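Local coordinates for protein alpha-1,2-mannosidase (Trichoderma reesei, PDB 1HCU) that hydrolyses alpha-1,2-linked mannose residues of high-mannose N-glycans, using calcium and probably trimming the nine-mannose glycan down to the five-mannose form, at residues S171-N174 with V175-G179; A457-Y460 with A461-F465. All blocks are in the same frame, centred on the assembly; numbering follows the deposited sequence.

Overall arrangement
Contacts 1 and 2 are both local, each made within one unbroken run of chain, so neither closes a long loop. From the N terminus, contact 1 comes first, where strand 172-174 turns into the short helix 175-178; contact 2 follows some 280 residues later, in the last turns of helix 451-465. They lie in series, neither nesting nor crossing, on opposite sides of the chain's centre, with their centres 30 Å apart and their nearest atoms about 15 Å apart. Contact 1 joins strand 172-174, paired antiparallel with the distant strand 225-227, to a helical turn beside predicted active-site residues; contact 2 belongs to the helical packing of the family 47 alpha/alpha barrel.

Contact 1. Residues S171-N174 with V175-G179; sequences SSNN and VAEIG
A local contact at a strand-to-helix junction brings Asn173 and Asn174 against Glu177 and Ile178, three to five residues on in one continuous run, where strand 172-174 leads straight into helix 175-178 with Asn174 at the N-cap position. The evidence begins with the backbone: Ile178 N donates to Asn174 O at 3.1 Å with an N-H...O angle of 147°, which starts the helical turn. Asn173 folds its amide back over the junction. With CG anti to the backbone N (chi1 -160°), OD1 accepts the Asn174 N-H at 2.9 Å, from a donor above the carbonyl plane. On the other branch, ND2 is hydrogen-bonded to Pro155 O and to a water 3.0 Å away that in turn makes a weak bond to Glu177 O, so both ends of this buried amide are used.

The nonpolar side of Asn173 lies against Ile178, the two side chains sliding past each other in opposite directions, and Asn173 CB is 3.7 Å from Ile178 CD1. Asn174 lies slantwise over Glu177, its CG 3.6 Å from Glu177 CG, with amide and carboxylate planes 72° apart.

Around the junction, strand 225-227 pairs antiparallel with strand 172-174, while Leu208 of helix 196-209 covers Val175 and Ile178; Ala176 faces helix 245-257, its side chain about 4 Å from that of Asp245, a predicted active-site residue.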
loop_
_atom_site.group_PDB
_atom_site.type_symbol
_atom_site.label_atom_id
_atom_site.label_comp_id
_atom_site.label_asym_id
_atom_site.label_seq_id
_atom_site.Cartn_x
_atom_site.Cartn_y
_atom_site.Cartn_z
ATOM N N SER A 171 14.793 19.758 5.244
ATOM C CA SER A 171 16.150 19.325 5.563
ATOM C C SER A 171 16.269 17.819 5.806
ATOM O O SER A 171 17.373 17.304 5.995
ATOM C CB SER A 171 16.660 20.082 6.787
ATOM O OG SER A 171 15.802 19.877 7.892
ATOM N N SER A 172 15.137 17.118 5.802
ATOM C CA SER A 172 15.126 15.670 6.005
ATOM C C SER A 172 13.823 15.063 5.508
ATOM O O SER A 172 12.852 15.773 5.257
ATOM C CB SER A 172 15.306 15.317 7.485
ATOM O OG SER A 172 14.145 15.641 8.225
ATOM N N ASN A 173 13.811 13.739 5.389
ATOM C CA ASN A 173 12.651 13.001 4.914
ATOM C C ASN A 173 12.688 11.639 5.624
ATOM O O ASN A 173 13.698 11.300 6.264
ATOM C CB ASN A 173 12.780 12.825 3.393
ATOM C CG ASN A 173 11.452 12.518 2.705
ATOM O OD1 ASN A 173 10.415 12.335 3.349
ATOM N ND2 ASN A 173 11.488 12.460 1.380
ATOM N N ASN A 174 11.597 10.871 5.532
ATOM C CA ASN A 174 11.554 9.544 6.148
ATOM C C ASN A 174 11.865 8.473 5.102
ATOM O O ASN A 174 11.681 8.698 3.903
ATOM C CB ASN A 174 10.191 9.264 6.828
ATOM C CG ASN A 174 8.998 9.370 5.876
ATOM O OD1 ASN A 174 8.388 10.436 5.736
ATOM N ND2 ASN A 174 8.661 8.266 5.228
ATOM N N VAL A 175 12.342 7.318 5.561
ATOM C CA VAL A 175 12.711 6.226 4.672
ATOM C C VAL A 175 11.565 5.700 3.819
ATOM O O VAL A 175 11.777 5.312 2.672
ATOM C CB VAL A 175 13.361 5.039 5.456
ATOM C CG1 VAL A 175 14.633 5.516 6.140
ATOM C CG2 VAL A 175 12.387 4.462 6.473
ATOM N N ALA A 176 10.348 5.681 4.349
ATOM C CA ALA A 176 9.242 5.199 3.532
ATOM C C ALA A 176 9.055 6.086 2.298
ATOM O O ALA A 176 8.966 5.582 1.184
ATOM C CB ALA A 176 7.950 5.145 4.344
ATOM N N GLU A 177 9.016 7.402 2.485
ATOM C CA GLU A 177 8.804 8.311 1.357
ATOM C C GLU A 177 9.995 8.400 0.401
ATOM O O GLU A 177 9.830 8.671 -0.786
ATOM C CB GLU A 177 8.408 9.700 1.877
ATOM C CG GLU A 177 7.202 9.624 2.819
ATOM C CD GLU A 177 6.523 10.958 3.070
ATOM O OE1 GLU A 177 5.930 11.117 4.155
ATOM O OE2 GLU A 177 6.567 11.839 2.183
ATOM N N ILE A 178 11.191 8.157 0.925
ATOM C CA ILE A 178 12.397 8.174 0.117
ATOM C C ILE A 178 12.521 6.854 -0.641
ATOM O O ILE A 178 12.869 6.831 -1.819
ATOM C CB ILE A 178 13.655 8.303 0.991
ATOM C CG1 ILE A 178 13.687 9.668 1.681
ATOM C CG2 ILE A 178 14.896 8.078 0.138
ATOM C CD1 ILE A 178 14.810 9.806 2.691
ATOM N N GLY A 179 12.225 5.757 0.055
ATOM C CA GLY A 179 12.343 4.434 -0.535
ATOM C C GLY A 179 11.141 3.849 -1.250
ATOM O O GLY A 179 11.117 2.652 -1.532
HETATM O O HOH W 1 9.598 11.639 -0.854
#

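Contact 2. Residues A457-Y460 with A461-F465; sequences ALKY and AYLIF
Four successive i to i+4 backbone hydrogen bonds, all 3.0 to 3.1 Å long, join Ala457-Tyr460 to Ala461-Ile464 in the last turns of helix 451-465: Ala461 N to Ala457 O, Tyr462 N to Leu458 O, Leu463 N to Lys459 O and Ile464 N to Tyr460 O. The Leu463 bond is the straightest of the four, with an N-H...O angle of 172°. Phe465 N instead donates to Tyr462 O, three residues back.

Among the side chains, Lys459 and Leu463 lie alongside one another, pointing the same way, with Lys459 CG 4.0 Å from Leu463 CD1. This is a contact of aliphatic stems. Beyond CG the lysine chain bends at every torsion (chi2 99°, chi3 103°), and its ammonium group turns back to Ala455 O, one turn earlier, where it also forms a salt bridge with Asp63 and hydrogen bonds with Thr64 and Ala487 O. Several oxygens thus surround one buried charge, an arrangement that would favour the protonated form. The leucine also lies against the carbonyl of the preceding turn, Leu463 CG 3.2 Å from Lys459 O. Farther on, Ile464 places CG2 over the centre of the Phe465 ring, 3.6 Å above its plane.

The side chain of Tyr460 touches Glu396 of helix 393-405 and Ala487, and lies about 7 Å from the bound calcium ion and about 8 Å from the side chain of Glu393, a predicted active-site residue. Packing on several sides fits the helical barrel of this family: Leu458 and Tyr462 meet helix 13-33, Leu463 and Ile464 touch Tyr399 of helix 393-405, and Ala461 and Phe465 rest on helix 408-425.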
loop_
_atom_site.group_PDB
_atom_site.type_symbol
_atom_site.label_atom_id
_atom_site.label_comp_id
_atom_site.label_asym_id
_atom_site.label_seq_id
_atom_site.Cartn_x
_atom_site.Cartn_y
_atom_site.Cartn_z
ATOM N N ALA A 457 -8.225 -2.081 -1.677
ATOM C CA ALA A 457 -9.167 -2.946 -0.998
ATOM C C ALA A 457 -10.016 -3.752 -1.975
ATOM O O ALA A 457 -10.081 -4.974 -1.875
ATOM C CB ALA A 457 -10.050 -2.137 -0.073
ATOM N N LEU A 458 -10.649 -3.079 -2.933
ATOM C CA LEU A 458 -11.508 -3.775 -3.895
ATOM C C LEU A 458 -10.727 -4.630 -4.896
ATOM O O LEU A 458 -11.239 -5.627 -5.410
ATOM C CB LEU A 458 -12.407 -2.761 -4.622
ATOM C CG LEU A 458 -13.484 -2.098 -3.739
ATOM C CD1 LEU A 458 -14.245 -1.028 -4.534
ATOM C CD2 LEU A 458 -14.461 -3.160 -3.245
ATOM N N LYS A 459 -9.481 -4.244 -5.158
ATOM C CA LYS A 459 -8.614 -4.969 -6.079
ATOM C C LYS A 459 -8.188 -6.315 -5.469
ATOM O O LYS A 459 -8.370 -7.361 -6.078
ATOM C CB LYS A 459 -7.380 -4.110 -6.398
ATOM C CG LYS A 459 -6.288 -4.822 -7.187
ATOM C CD LYS A 459 -6.343 -4.507 -8.653
ATOM C CE LYS A 459 -5.277 -3.497 -9.083
ATOM N NZ LYS A 459 -5.456 -2.118 -8.543
ATOM N N TYR A 460 -7.623 -6.295 -4.265
ATOM C CA TYR A 460 -7.196 -7.545 -3.641
ATOM C C TYR A 460 -8.386 -8.456 -3.338
ATOM O O TYR A 460 -8.299 -9.669 -3.532
ATOM C CB TYR A 460 -6.389 -7.276 -2.363
ATOM C CG TYR A 460 -5.016 -6.671 -2.620
ATOM C CD1 TYR A 460 -4.063 -7.341 -3.395
ATOM C CD2 TYR A 460 -4.683 -5.415 -2.112
ATOM C CE1 TYR A 460 -2.814 -6.765 -3.658
ATOM C CE2 TYR A 460 -3.442 -4.836 -2.366
ATOM C CZ TYR A 460 -2.512 -5.509 -3.140
ATOM O OH TYR A 460 -1.292 -4.922 -3.408
ATOM N N ALA A 461 -9.493 -7.871 -2.873
ATOM C CA ALA A 461 -10.686 -8.645 -2.554
ATOM C C ALA A 461 -11.187 -9.394 -3.794
ATOM O O ALA A 461 -11.551 -10.570 -3.727
ATOM C CB ALA A 461 -11.781 -7.728 -2.016
ATOM N N TYR A 462 -11.181 -8.706 -4.928
ATOM C CA TYR A 462 -11.620 -9.293 -6.179
ATOM C C TYR A 462 -10.689 -10.403 -6.679
ATOM O O TYR A 462 -11.138 -11.503 -7.007
ATOM C CB TYR A 462 -11.711 -8.209 -7.241
ATOM C CG TYR A 462 -12.081 -8.742 -8.592
ATOM C CD1 TYR A 462 -13.373 -9.185 -8.849
ATOM C CD2 TYR A 462 -11.136 -8.829 -9.610
ATOM C CE1 TYR A 462 -13.720 -9.702 -10.080
ATOM C CE2 TYR A 462 -11.474 -9.348 -10.851
ATOM C CZ TYR A 462 -12.770 -9.781 -11.074
ATOM O OH TYR A 462 -13.127 -10.285 -12.295
ATOM N N LEU A 463 -9.393 -10.104 -6.734
ATOM C CA LEU A 463 -8.401 -11.051 -7.226
ATOM C C LEU A 463 -8.341 -12.360 -6.457
ATOM O O LEU A 463 -7.994 -13.401 -7.020
ATOM C CB LEU A 463 -7.009 -10.398 -7.243
ATOM C CG LEU A 463 -6.855 -9.246 -8.248
ATOM C CD1 LEU A 463 -5.473 -8.596 -8.106
ATOM C CD2 LEU A 463 -7.061 -9.788 -9.661
ATOM N N ILE A 464 -8.680 -12.326 -5.176
ATOM C CA ILE A 464 -8.636 -13.551 -4.402
ATOM C C ILE A 464 -9.792 -14.507 -4.778
ATOM O O ILE A 464 -9.701 -15.714 -4.541
ATOM C CB ILE A 464 -8.613 -13.237 -2.881
ATOM C CG1 ILE A 464 -8.106 -14.463 -2.118
ATOM C CG2 ILE A 464 -9.980 -12.792 -2.406
ATOM C CD1 ILE A 464 -7.817 -14.198 -0.653
ATOM N N PHE A 465 -10.850 -13.972 -5.395
ATOM C CA PHE A 465 -12.002 -14.784 -5.820
ATOM C C PHE A 465 -12.045 -14.928 -7.357
ATOM O O PHE A 465 -12.733 -15.799 -7.894
ATOM C CB PHE A 465 -13.326 -14.145 -5.345
ATOM C CG PHE A 465 -13.405 -13.907 -3.846
ATOM C CD1 PHE A 465 -13.271 -14.967 -2.945
ATOM C CD2 PHE A 465 -13.629 -12.623 -3.340
ATOM C CE1 PHE A 465 -13.361 -14.751 -1.571
ATOM C CE2 PHE A 465 -13.717 -12.398 -1.965
ATOM C CZ PHE A 465 -13.584 -13.465 -1.075
#